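Local coordinates for L-lysine 6-monooxygenase (PDB 5CQF), which probably uses FAD and NADPH to hydroxylate the side-chain amine of L-lysine, a step in siderophore biosynthesis, at residues Glu218-Leu223 against Ile230-Val235; Thr194-Phe199 against Lys205-Leu210; Ile26-Ala31 against Gly420-Ala425. All blocks are in the same frame, centred on the assembly; numbering follows the deposited sequence.

Interaction 1 of 3, residues Glu218-Leu223 against Ile230-Val235; sequences ESVLEL and IEVHSV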
ATOM      1  N   GLU A 218       4.569  10.670  18.625  1.00 36.39           N
ATOM      2  CA  GLU A 218       3.372  11.460  18.473  1.00 39.37           C
ATOM      3  C   GLU A 218       3.515  12.881  19.051  1.00 37.40           C
ATOM      4  O   GLU A 218       2.939  13.833  18.529  1.00 36.22           O
ATOM      5  CB  GLU A 218       2.200  10.745  19.129  1.00 40.98           C
ATOM      6  CG  GLU A 218       1.853   9.449  18.437  1.00 42.22           C
ATOM      7  CD  GLU A 218       0.669   8.747  19.088  1.00 46.59           C
ATOM      8  OE1 GLU A 218       0.244   9.203  20.184  1.00 44.79           O
ATOM      9  OE2 GLU A 218       0.157   7.759  18.495  1.00 44.85           O
ATOM     10  N   SER A 219       4.298  13.011  20.106  1.00 35.71           N
ATOM     11  CA  SER A 219       4.559  14.311  20.691  1.00 36.20           C
ATOM     12  C   SER A 219       5.360  15.138  19.743  1.00 35.01           C
ATOM     13  O   SER A 219       5.077  16.307  19.518  1.00 35.65           O
ATOM     14  CB  SER A 219       5.317  14.158  22.002  1.00 37.56           C
ATOM     15  OG  SER A 219       4.526  13.497  22.974  1.00 37.62           O
ATOM     16  N   VAL A 220       6.373  14.519  19.172  1.00 34.54           N
ATOM     17  CA  VAL A 220       7.198  15.211  18.224  1.00 33.55           C
ATOM     18  C   VAL A 220       6.349  15.684  17.073  1.00 33.04           C
ATOM     19  O   VAL A 220       6.409  16.853  16.693  1.00 32.22           O
ATOM     20  CB  VAL A 220       8.359  14.340  17.728  1.00 32.75           C
ATOM     21  CG1 VAL A 220       9.102  15.009  16.583  1.00 32.27           C
ATOM     22  CG2 VAL A 220       9.330  14.079  18.869  1.00 33.48           C
ATOM     23  N   LEU A 221       5.562  14.783  16.522  1.00 35.39           N
ATOM     24  CA  LEU A 221       4.725  15.125  15.377  1.00 37.28           C
ATOM     25  C   LEU A 221       3.792  16.271  15.691  1.00 39.03           C
ATOM     26  O   LEU A 221       3.615  17.180  14.870  1.00 39.68           O
ATOM     27  CB  LEU A 221       3.923  13.918  14.917  1.00 39.49           C
ATOM     28  CG  LEU A 221       3.020  14.068  13.679  1.00 41.02           C
ATOM     29  CD1 LEU A 221       3.816  14.434  12.443  1.00 40.57           C
ATOM     30  CD2 LEU A 221       2.310  12.745  13.433  1.00 42.12           C
ATOM     31  N   GLU A 222       3.205  16.247  16.876  1.00 39.51           N
ATOM     32  CA  GLU A 222       2.214  17.233  17.211  1.00 42.65           C
ATOM     33  C   GLU A 222       2.900  18.589  17.370  1.00 43.84           C
ATOM     34  O   GLU A 222       2.374  19.634  16.922  1.00 40.80           O
ATOM     35  CB  GLU A 222       1.442  16.827  18.455  1.00 47.24           C
ATOM     36  CG  GLU A 222       0.506  17.908  19.010  1.00 55.68           C
ATOM     37  CD  GLU A 222      -0.749  18.166  18.176  1.00 60.76           C
ATOM     38  OE1 GLU A 222      -1.203  17.250  17.454  1.00 62.44           O
ATOM     39  OE2 GLU A 222      -1.299  19.292  18.280  1.00 65.63           O
ATOM     40  N   LEU A 223       4.092  18.590  17.960  1.00 43.43           N
ATOM     41  CA  LEU A 223       4.809  19.846  18.125  1.00 41.82           C
ATOM     42  C   LEU A 223       5.202  20.457  16.778  1.00 43.71           C
ATOM     43  O   LEU A 223       4.905  21.628  16.535  1.00 43.32           O
ATOM     44  CB  LEU A 223       6.037  19.675  18.984  1.00 40.37           C
ATOM     45  CG  LEU A 223       5.782  19.294  20.430  1.00 42.06           C
ATOM     46  CD1 LEU A 223       7.129  19.031  21.074  1.00 41.24           C
ATOM     47  CD2 LEU A 223       5.014  20.385  21.194  1.00 42.37           C
ATOM     48  N   ILE A 230       8.799  25.962  15.514  1.00 46.12           N
ATOM     49  CA  ILE A 230       9.218  25.065  16.601  1.00 43.68           C
ATOM     50  C   ILE A 230      10.369  24.162  16.165  1.00 45.30           C
ATOM     51  O   ILE A 230      10.362  23.603  15.053  1.00 46.20           O
ATOM     52  CB  ILE A 230       8.055  24.203  17.084  1.00 42.48           C
ATOM     53  CG1 ILE A 230       7.195  24.987  18.044  1.00 43.09           C
ATOM     54  CG2 ILE A 230       8.533  22.958  17.814  1.00 42.22           C
ATOM     55  CD1 ILE A 230       6.043  24.178  18.607  1.00 43.29           C
ATOM     56  N   GLU A 231      11.351  24.028  17.042  1.00 45.59           N
ATOM     57  CA  GLU A 231      12.483  23.123  16.836  1.00 47.07           C
ATOM     58  C   GLU A 231      12.475  22.056  17.910  1.00 40.89           C
ATOM     59  O   GLU A 231      12.229  22.340  19.072  1.00 39.68           O
ATOM     60  CB  GLU A 231      13.797  23.910  16.857  1.00 55.13           C
ATOM     61  CG  GLU A 231      14.003  24.628  15.540  1.00 65.56           C
ATOM     62  CD  GLU A 231      15.042  25.723  15.585  1.00 79.37           C
ATOM     63  OE1 GLU A 231      15.200  26.394  16.652  1.00 80.72           O
ATOM     64  OE2 GLU A 231      15.674  25.922  14.514  1.00 88.48           O
ATOM     65  N   VAL A 232      12.703  20.819  17.518  1.00 37.51           N
ATOM     66  CA  VAL A 232      12.562  19.730  18.438  1.00 37.43           C
ATOM     67  C   VAL A 232      13.872  18.979  18.496  1.00 37.44           C
ATOM     68  O   VAL A 232      14.405  18.620  17.471  1.00 36.93           O
ATOM     69  CB  VAL A 232      11.447  18.783  18.002  1.00 36.35           C
ATOM     70  CG1 VAL A 232      11.416  17.574  18.914  1.00 36.72           C
ATOM     71  CG2 VAL A 232      10.112  19.486  18.030  1.00 36.25           C
ATOM     72  N   HIS A 233      14.373  18.745  19.704  1.00 38.08           N
ATOM     73  CA  HIS A 233      15.548  17.902  19.926  1.00 38.25           C
ATOM     74  C   HIS A 233      15.105  16.595  20.550  1.00 36.80           C
ATOM     75  O   HIS A 233      14.573  16.579  21.653  1.00 37.56           O
ATOM     76  CB  HIS A 233      16.528  18.622  20.838  1.00 40.24           C
ATOM     77  CG  HIS A 233      16.914  19.969  20.317  1.00 42.17           C
ATOM     78  ND1 HIS A 233      18.027  20.169  19.532  1.00 44.43           N
ATOM     79  CD2 HIS A 233      16.297  21.166  20.410  1.00 42.66           C
ATOM     80  CE1 HIS A 233      18.096  21.442  19.191  1.00 44.59           C
ATOM     81  NE2 HIS A 233      17.051  22.066  19.705  1.00 44.99           N
ATOM     82  N   SER A 234      15.343  15.516  19.818  1.00 34.60           N
ATOM     83  CA  SER A 234      14.807  14.222  20.085  1.00 34.03           C
ATOM     84  C   SER A 234      15.954  13.347  20.505  1.00 34.17           C
ATOM     85  O   SER A 234      16.830  13.028  19.697  1.00 32.82           O
ATOM     86  CB  SER A 234      14.137  13.687  18.803  1.00 35.17           C
ATOM     87  OG  SER A 234      13.646  12.369  18.951  1.00 36.73           O
ATOM     88  N   VAL A 235      15.942  12.964  21.783  1.00 35.27           N
ATOM     89  CA  VAL A 235      17.037  12.232  22.425  1.00 35.49           C
ATOM     90  C   VAL A 235      16.645  10.792  22.662  1.00 36.45           C
ATOM     91  O   VAL A 235      15.574  10.521  23.213  1.00 37.26           O
ATOM     92  CB  VAL A 235      17.407  12.861  23.769  1.00 36.29           C
ATOM     93  CG1 VAL A 235      18.446  12.028  24.476  1.00 36.90           C
ATOM     94  CG2 VAL A 235      17.944  14.283  23.572  1.00 36.77           C
TER
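Aliphatic packing of a helix on a strand joins V220 and L223 to I230 and V232, within the beta-alpha-beta unit of strand 206-210, helix 214-226 and strand 231-235. V220 and L223 stand three residues apart, and so present neighbouring positions on one flank of the helix. V232 meets both of them, one with each branch. Its CG1, placed anti to the backbone N (chi1 174°), reaches V220 with 4.1 Å from V232 CG1 to V220 CG2; V220 CG1 is scarcely farther off, so the single methyl meets both branches of the helix valine. The other branch turns to the next helix position, V232 CG2 lying 4.2 Å from L223 CB. I230, just ahead of the strand, completes the group. Its CG2 comes within 4.3 Å of L223 CB, while its extended arm brings I230 CD1 to 3.5 Å from L223 O, a methyl laid against a helix carbonyl. All four residues are buried and the side chains meet one another through aliphatic groups alone, which fits the hydrophobic interior of a Rossmann-type layer. The surroundings thicken that layer: V209 of strand 206-210 touches both V220 and V232, W207 of that strand touches L223 and I230, helix 192-198 covers L223 through F192 and L196, and L293 of helix 287-302 packs on V220.

Interaction 2 of 3, residues Thr194-Phe199 against Lys205-Leu210; sequences TRLQAF and KRWLVL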
ATOM      1  N   THR A 194      -3.062  18.265  27.906  1.00 58.19           N
ATOM      2  CA  THR A 194      -3.409  19.227  28.945  1.00 59.68           C
ATOM      3  C   THR A 194      -2.343  20.313  29.040  1.00 56.56           C
ATOM      4  O   THR A 194      -2.644  21.489  29.058  1.00 55.88           O
ATOM      5  CB  THR A 194      -3.552  18.514  30.314  1.00 63.00           C
ATOM      6  OG1 THR A 194      -4.297  17.292  30.154  1.00 67.35           O
ATOM      7  CG2 THR A 194      -4.249  19.400  31.314  1.00 62.59           C
ATOM      8  N   ARG A 195      -1.084  19.902  29.072  1.00 54.08           N
ATOM      9  CA  ARG A 195       0.029  20.837  29.216  1.00 51.15           C
ATOM     10  C   ARG A 195       0.158  21.764  28.017  1.00 49.84           C
ATOM     11  O   ARG A 195       0.377  22.963  28.185  1.00 47.40           O
ATOM     12  CB  ARG A 195       1.351  20.089  29.419  1.00 50.14           C
ATOM     13  CG  ARG A 195       1.433  19.302  30.718  1.00 50.81           C
ATOM     14  CD  ARG A 195       1.810  20.217  31.869  1.00 52.34           C
ATOM     15  NE  ARG A 195       1.922  19.490  33.124  1.00 54.12           N
ATOM     16  CZ  ARG A 195       1.858  20.053  34.327  1.00 56.54           C
ATOM     17  NH1 ARG A 195       1.661  21.357  34.452  1.00 57.58           N
ATOM     18  NH2 ARG A 195       1.976  19.307  35.411  1.00 58.06           N
ATOM     19  N   LEU A 196       0.045  21.212  26.816  1.00 48.90           N
ATOM     20  CA  LEU A 196       0.065  22.038  25.598  1.00 51.26           C
ATOM     21  C   LEU A 196      -1.045  23.077  25.564  1.00 53.23           C
ATOM     22  O   LEU A 196      -0.875  24.183  25.046  1.00 52.41           O
ATOM     23  CB  LEU A 196      -0.045  21.183  24.350  1.00 51.38           C
ATOM     24  CG  LEU A 196       1.249  20.760  23.643  1.00 55.30           C
ATOM     25  CD1 LEU A 196       1.716  21.793  22.630  1.00 57.07           C
ATOM     26  CD2 LEU A 196       2.374  20.480  24.615  1.00 55.80           C
ATOM     27  N   GLN A 197      -2.184  22.725  26.133  1.00 55.49           N
ATOM     28  CA  GLN A 197      -3.333  23.605  26.086  1.00 60.33           C
ATOM     29  C   GLN A 197      -3.094  24.833  26.970  1.00 57.18           C
ATOM     30  O   GLN A 197      -3.451  25.945  26.604  1.00 56.87           O
ATOM     31  CB  GLN A 197      -4.584  22.835  26.510  1.00 67.21           C
ATOM     32  CG  GLN A 197      -5.813  23.211  25.724  1.00 72.66           C
ATOM     33  CD  GLN A 197      -6.975  22.312  26.051  1.00 77.83           C
ATOM     34  OE1 GLN A 197      -7.147  21.250  25.453  1.00 80.66           O
ATOM     35  NE2 GLN A 197      -7.782  22.732  27.011  1.00 80.81           N
ATOM     36  N   ALA A 198      -2.439  24.618  28.105  1.00 54.15           N
ATOM     37  CA  ALA A 198      -2.075  25.683  29.022  1.00 54.01           C
ATOM     38  C   ALA A 198      -1.281  26.834  28.388  1.00 53.71           C
ATOM     39  O   ALA A 198      -1.305  27.947  28.902  1.00 53.05           O
ATOM     40  CB  ALA A 198      -1.298  25.108  30.199  1.00 53.42           C
ATOM     41  N   PHE A 199      -0.567  26.569  27.299  1.00 52.63           N
ATOM     42  CA  PHE A 199       0.168  27.620  26.583  1.00 52.52           C
ATOM     43  C   PHE A 199      -0.729  28.538  25.788  1.00 52.71           C
ATOM     44  O   PHE A 199      -0.277  29.565  25.304  1.00 56.84           O
ATOM     45  CB  PHE A 199       1.195  26.998  25.624  1.00 51.80           C
ATOM     46  CG  PHE A 199       2.299  26.302  26.332  1.00 51.62           C
ATOM     47  CD1 PHE A 199       3.177  27.023  27.127  1.00 52.87           C
ATOM     48  CD2 PHE A 199       2.446  24.930  26.244  1.00 51.70           C
ATOM     49  CE1 PHE A 199       4.205  26.381  27.816  1.00 54.88           C
ATOM     50  CE2 PHE A 199       3.465  24.280  26.934  1.00 52.40           C
ATOM     51  CZ  PHE A 199       4.348  25.003  27.715  1.00 53.85           C
ATOM     52  N   LYS A 205       9.339  27.839  21.388  1.00 45.67           N
ATOM     53  CA  LYS A 205       9.988  27.475  20.133  1.00 50.33           C
ATOM     54  C   LYS A 205      10.856  26.209  20.214  1.00 47.75           C
ATOM     55  O   LYS A 205      10.853  25.388  19.303  1.00 43.86           O
ATOM     56  CB  LYS A 205      10.851  28.665  19.645  1.00 55.91           C
ATOM     57  CG  LYS A 205      11.459  28.504  18.249  1.00 63.19           C
ATOM     58  CD  LYS A 205      12.313  29.707  17.841  1.00 70.47           C
ATOM     59  CE  LYS A 205      13.722  29.635  18.440  1.00 75.64           C
ATOM     60  NZ  LYS A 205      14.392  30.968  18.563  1.00 78.92           N
ATOM     61  N   ARG A 206      11.621  26.078  21.294  1.00 48.45           N
ATOM     62  CA  ARG A 206      12.671  25.068  21.381  1.00 45.10           C
ATOM     63  C   ARG A 206      12.229  23.985  22.336  1.00 41.25           C
ATOM     64  O   ARG A 206      11.964  24.250  23.497  1.00 42.65           O
ATOM     65  CB  ARG A 206      13.964  25.717  21.857  1.00 47.57           C
ATOM     66  CG  ARG A 206      14.536  26.755  20.897  1.00 49.75           C
ATOM     67  CD  ARG A 206      15.708  27.529  21.516  1.00 50.40           C
ATOM     68  NE  ARG A 206      15.283  28.137  22.781  1.00 51.54           N
ATOM     69  CZ  ARG A 206      16.091  28.620  23.724  1.00 50.52           C
ATOM     70  NH1 ARG A 206      17.409  28.614  23.570  1.00 50.20           N
ATOM     71  NH2 ARG A 206      15.561  29.113  24.835  1.00 48.93           N
ATOM     72  N   TRP A 207      12.123  22.759  21.841  1.00 39.20           N
ATOM     73  CA  TRP A 207      11.633  21.651  22.632  1.00 35.83           C
ATOM     74  C   TRP A 207      12.649  20.540  22.667  1.00 34.81           C
ATOM     75  O   TRP A 207      13.384  20.345  21.711  1.00 34.98           O
ATOM     76  CB  TRP A 207      10.375  21.125  22.030  1.00 35.75           C
ATOM     77  CG  TRP A 207       9.210  21.969  22.291  1.00 37.41           C
ATOM     78  CD1 TRP A 207       8.856  23.075  21.608  1.00 38.14           C
ATOM     79  CD2 TRP A 207       8.200  21.765  23.289  1.00 37.42           C
ATOM     80  NE1 TRP A 207       7.710  23.602  22.121  1.00 39.84           N
ATOM     81  CE2 TRP A 207       7.274  22.818  23.155  1.00 39.27           C
ATOM     82  CE3 TRP A 207       7.988  20.797  24.276  1.00 37.77           C
ATOM     83  CZ2 TRP A 207       6.125  22.935  23.967  1.00 38.42           C
ATOM     84  CZ3 TRP A 207       6.839  20.898  25.081  1.00 38.54           C
ATOM     85  CH2 TRP A 207       5.926  21.968  24.919  1.00 38.58           C
ATOM     86  N   LEU A 208      12.702  19.832  23.781  1.00 35.15           N
ATOM     87  CA  LEU A 208      13.438  18.584  23.871  1.00 36.72           C
ATOM     88  C   LEU A 208      12.445  17.513  24.175  1.00 35.98           C
ATOM     89  O   LEU A 208      11.628  17.687  25.057  1.00 37.01           O
ATOM     90  CB  LEU A 208      14.468  18.651  24.985  1.00 38.58           C
ATOM     91  CG  LEU A 208      15.399  17.443  25.002  1.00 40.37           C
ATOM     92  CD1 LEU A 208      16.760  17.848  25.509  1.00 42.69           C
ATOM     93  CD2 LEU A 208      14.881  16.288  25.847  1.00 41.46           C
ATOM     94  N   VAL A 209      12.477  16.428  23.421  1.00 36.18           N
ATOM     95  CA  VAL A 209      11.595  15.295  23.661  1.00 36.70           C
ATOM     96  C   VAL A 209      12.450  14.043  23.890  1.00 37.33           C
ATOM     97  O   VAL A 209      13.195  13.615  23.008  1.00 35.23           O
ATOM     98  CB  VAL A 209      10.637  15.067  22.474  1.00 37.49           C
ATOM     99  CG1 VAL A 209       9.725  13.896  22.717  1.00 36.77           C
ATOM    100  CG2 VAL A 209       9.788  16.301  22.219  1.00 40.74           C
ATOM    101  N   LEU A 210      12.351  13.481  25.087  1.00 37.46           N
ATOM    102  CA  LEU A 210      13.150  12.329  25.482  1.00 39.33           C
ATOM    103  C   LEU A 210      12.353  11.060  25.233  1.00 37.64           C
ATOM    104  O   LEU A 210      11.204  10.948  25.670  1.00 38.33           O
ATOM    105  CB  LEU A 210      13.464  12.448  26.965  1.00 42.44           C
ATOM    106  CG  LEU A 210      14.277  11.355  27.667  1.00 45.67           C
ATOM    107  CD1 LEU A 210      15.717  11.346  27.180  1.00 47.57           C
ATOM    108  CD2 LEU A 210      14.243  11.580  29.171  1.00 46.45           C
TER
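L196 is the first residue of the 194-199 segment to touch the strand, and it does so through one methyl: L196 CD2 lies 3.9 Å from W207 CH2. With chi1 at -95°, off the usual staggered position, the leucine has CD2 on the indole side. The approach is slanted with respect to the indole plane. One turn later comes F199, whose amide is hydrogen-bonded to the carbonyl of L196, F199 N to L196 O being 3.3 Å. That turn sets the two side chains close together, and F199 CE2 also stands 3.9 Å from W207 CH2. The phenyl atom arrives at the indole edge, near the indole plane, with the two side chains coming from opposite directions. The whole contact thus converges on the far corner of the six-membered ring of W207, and W207 and L196 together bridge the nearly 12 Å between their CA atoms. At the other end of the indole, NE1 is hydrogen-bonded to the carbonyl oxygen of P204, which should help to fix how the ring is turned. The tryptophan is also packed by F187 of strand 186-188 and by A345 and V347 of strand 345-348. Helix 192-198 and F199 therefore lean on W207, while R195 and L196 also touch F187 in the same parallel sheet.

Interaction 3 of 3, residues Ile26-Ala31 against Gly420-Ala425; sequences IALACA and GRIASA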
ATOM      1  N   ILE A  26     -14.137  -1.755  30.830  1.00 36.59           N
ATOM      2  CA  ILE A  26     -15.287  -1.766  29.934  1.00 36.08           C
ATOM      3  C   ILE A  26     -15.402  -3.119  29.268  1.00 35.54           C
ATOM      4  O   ILE A  26     -16.504  -3.682  29.126  1.00 36.15           O
ATOM      5  CB  ILE A  26     -15.169  -0.659  28.902  1.00 36.00           C
ATOM      6  CG1 ILE A  26     -15.442   0.684  29.570  1.00 37.31           C
ATOM      7  CG2 ILE A  26     -16.150  -0.881  27.775  1.00 37.50           C
ATOM      8  CD1 ILE A  26     -14.883   1.856  28.829  1.00 37.82           C
ATOM      9  N   ALA A  27     -14.248  -3.649  28.883  1.00 33.95           N
ATOM     10  CA  ALA A  27     -14.191  -4.957  28.266  1.00 33.70           C
ATOM     11  C   ALA A  27     -14.752  -5.991  29.183  1.00 34.98           C
ATOM     12  O   ALA A  27     -15.439  -6.865  28.734  1.00 35.56           O
ATOM     13  CB  ALA A  27     -12.760  -5.324  27.914  1.00 32.80           C
ATOM     14  N   LEU A  28     -14.401  -5.914  30.470  1.00 37.11           N
ATOM     15  CA  LEU A  28     -14.928  -6.833  31.483  1.00 38.55           C
ATOM     16  C   LEU A  28     -16.419  -6.704  31.649  1.00 39.36           C
ATOM     17  O   LEU A  28     -17.105  -7.713  31.703  1.00 41.68           O
ATOM     18  CB  LEU A  28     -14.267  -6.580  32.829  1.00 39.27           C
ATOM     19  CG  LEU A  28     -14.663  -7.529  33.930  1.00 39.66           C
ATOM     20  CD1 LEU A  28     -14.183  -8.945  33.669  1.00 39.57           C
ATOM     21  CD2 LEU A  28     -14.094  -6.974  35.218  1.00 41.84           C
ATOM     22  N   ALA A  29     -16.920  -5.480  31.767  1.00 39.34           N
ATOM     23  CA  ALA A  29     -18.382  -5.268  31.803  1.00 41.52           C
ATOM     24  C   ALA A  29     -19.071  -5.822  30.581  1.00 41.73           C
ATOM     25  O   ALA A  29     -20.158  -6.384  30.698  1.00 41.98           O
ATOM     26  CB  ALA A  29     -18.723  -3.799  31.956  1.00 42.83           C
ATOM     27  N   CYS A  30     -18.437  -5.717  29.402  1.00 41.73           N
ATOM     28  CA  CYS A  30     -19.059  -6.286  28.212  1.00 40.86           C
ATOM     29  C   CYS A  30     -19.241  -7.791  28.340  1.00 40.89           C
ATOM     30  O   CYS A  30     -20.213  -8.320  27.876  1.00 43.60           O
ATOM     31  CB  CYS A  30     -18.269  -5.978  26.949  1.00 41.39           C
ATOM     32  SG  CYS A  30     -18.323  -4.256  26.447  1.00 41.08           S
ATOM     33  N   ALA A  31     -18.307  -8.495  28.949  1.00 41.12           N
ATOM     34  CA  ALA A  31     -18.484  -9.941  29.151  1.00 41.96           C
ATOM     35  C   ALA A  31     -19.693 -10.222  30.026  1.00 43.26           C
ATOM     36  O   ALA A  31     -20.460 -11.139  29.744  1.00 42.77           O
ATOM     37  CB  ALA A  31     -17.255 -10.579  29.772  1.00 40.30           C
ATOM     38  N   GLY A 420     -12.549 -12.324  29.312  1.00 44.85           N
ATOM     39  CA  GLY A 420     -13.133 -13.665  29.323  1.00 45.66           C
ATOM     40  C   GLY A 420     -12.575 -14.561  30.439  1.00 46.83           C
ATOM     41  O   GLY A 420     -13.321 -15.206  31.165  1.00 45.39           O
ATOM     42  N   ARG A 421     -11.260 -14.591  30.565  1.00 44.91           N
ATOM     43  CA  ARG A 421     -10.590 -15.379  31.576  1.00 48.89           C
ATOM     44  C   ARG A 421     -10.942 -14.927  32.994  1.00 49.35           C
ATOM     45  O   ARG A 421     -11.107 -15.763  33.885  1.00 51.05           O
ATOM     46  CB  ARG A 421      -9.072 -15.271  31.416  1.00 51.48           C
ATOM     47  CG  ARG A 421      -8.498 -15.992  30.215  1.00 53.65           C
ATOM     48  CD  ARG A 421      -7.058 -16.428  30.501  1.00 59.35           C
ATOM     49  NE  ARG A 421      -6.343 -16.821  29.278  1.00 62.72           N
ATOM     50  CZ  ARG A 421      -5.474 -17.824  29.192  1.00 61.84           C
ATOM     51  NH1 ARG A 421      -5.184 -18.561  30.254  1.00 65.86           N
ATOM     52  NH2 ARG A 421      -4.904 -18.104  28.024  1.00 63.79           N
ATOM     53  N   ILE A 422     -11.055 -13.615  33.195  1.00 45.95           N
ATOM     54  CA  ILE A 422     -11.347 -13.085  34.507  1.00 44.71           C
ATOM     55  C   ILE A 422     -12.811 -13.293  34.863  1.00 44.88           C
ATOM     56  O   ILE A 422     -13.118 -13.732  35.966  1.00 45.96           O
ATOM     57  CB  ILE A 422     -10.897 -11.619  34.651  1.00 43.28           C
ATOM     58  CG1 ILE A 422      -9.374 -11.573  34.725  1.00 42.32           C
ATOM     59  CG2 ILE A 422     -11.463 -10.968  35.916  1.00 43.32           C
ATOM     60  CD1 ILE A 422      -8.777 -10.200  34.476  1.00 42.60           C
ATOM     61  N   ALA A 423     -13.714 -13.022  33.933  1.00 45.68           N
ATOM     62  CA  ALA A 423     -15.136 -13.124  34.236  1.00 46.41           C
ATOM     63  C   ALA A 423     -15.537 -14.567  34.538  1.00 49.05           C
ATOM     64  O   ALA A 423     -16.371 -14.804  35.391  1.00 51.67           O
ATOM     65  CB  ALA A 423     -15.967 -12.564  33.102  1.00 46.24           C
ATOM     66  N   SER A 424     -14.952 -15.532  33.849  1.00 49.28           N
ATOM     67  CA  SER A 424     -15.162 -16.922  34.191  1.00 52.93           C
ATOM     68  C   SER A 424     -14.579 -17.254  35.566  1.00 54.52           C
ATOM     69  O   SER A 424     -15.248 -17.894  36.408  1.00 54.80           O
ATOM     70  CB  SER A 424     -14.541 -17.822  33.133  1.00 58.11           C
ATOM     71  OG  SER A 424     -13.156 -17.523  32.985  1.00 65.56           O
ATOM     72  N   ALA A 425     -13.352 -16.810  35.834  1.00 53.89           N
ATOM     73  CA  ALA A 425     -12.767 -17.075  37.154  1.00 51.60           C
ATOM     74  C   ALA A 425     -13.639 -16.451  38.230  1.00 52.48           C
ATOM     75  O   ALA A 425     -13.859 -17.066  39.253  1.00 50.48           O
ATOM     76  CB  ALA A 425     -11.336 -16.576  37.264  1.00 52.20           C
TER
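L28 and A31 meet I422 and A423 without any flat group on either side: the interface is made of methyl groups, and no ring face or edge takes part in it. A nearby aromatic residue, W395 of strand 393-396, touches I422 and A425 from outside the pair of helices. Within the interface L28 has the longest reach. It leaves helix 23-37 beside the partner helix, but with CG anti to the backbone N (chi1 -176°) its CD1 branch is carried across. There the methyl touches two consecutive residues of helix 412-428, with 4.1 Å from L28 CD1 to I422 CG2 and the same separation from L28 CD1 to A423 CB. The leucine and isoleucine side chains cross at about a right angle, so they meet through single methyls and do not run alongside each other. A31, one turn beyond L28, adds a direct pairing of beta carbons: A31 CB lies 4.1 Å from A423 CB. Both touching residues of the first helix, L28 and A31, thus meet the one methyl of A423. Closest of all in the backbone are A31 and G420, whose CA atoms are 6.5 Å apart. The axes of the two short segments pass 9.2 Å from each other, crossing at -54°. L28 also touches the glycine-rich turn of G20, G22 and G25, a Rossmann-type pattern consistent with dinucleotide binding, and packs on I47 of strand 47-50. With no polar pair between the segments, the association probably rests on dispersion and the burial of apolar surface, with alanines where the helices are near and L28 reaching across.

In the fold
Interactions 1 and 2 are parts of one layered unit: their centres lie 9 Å apart, and their strands, 231-235 and 206-210, are parallel neighbours in one sheet. Probable backbone hydrogen bonds join them, at 2.7 Å both for E231 N to K205 O and for H233 O to V209 N. Interaction 3 sits on the opposite side of the chain's centre, 38 to 39 Å from the others between centres and about 19 Å between nearest atoms, and its long loop encloses both. Each region has a Rossmann-type turn, G20-G22-G25 near interaction 3 and G211-G213-A216 near interaction 1, consistent with separate FAD and NADP sites.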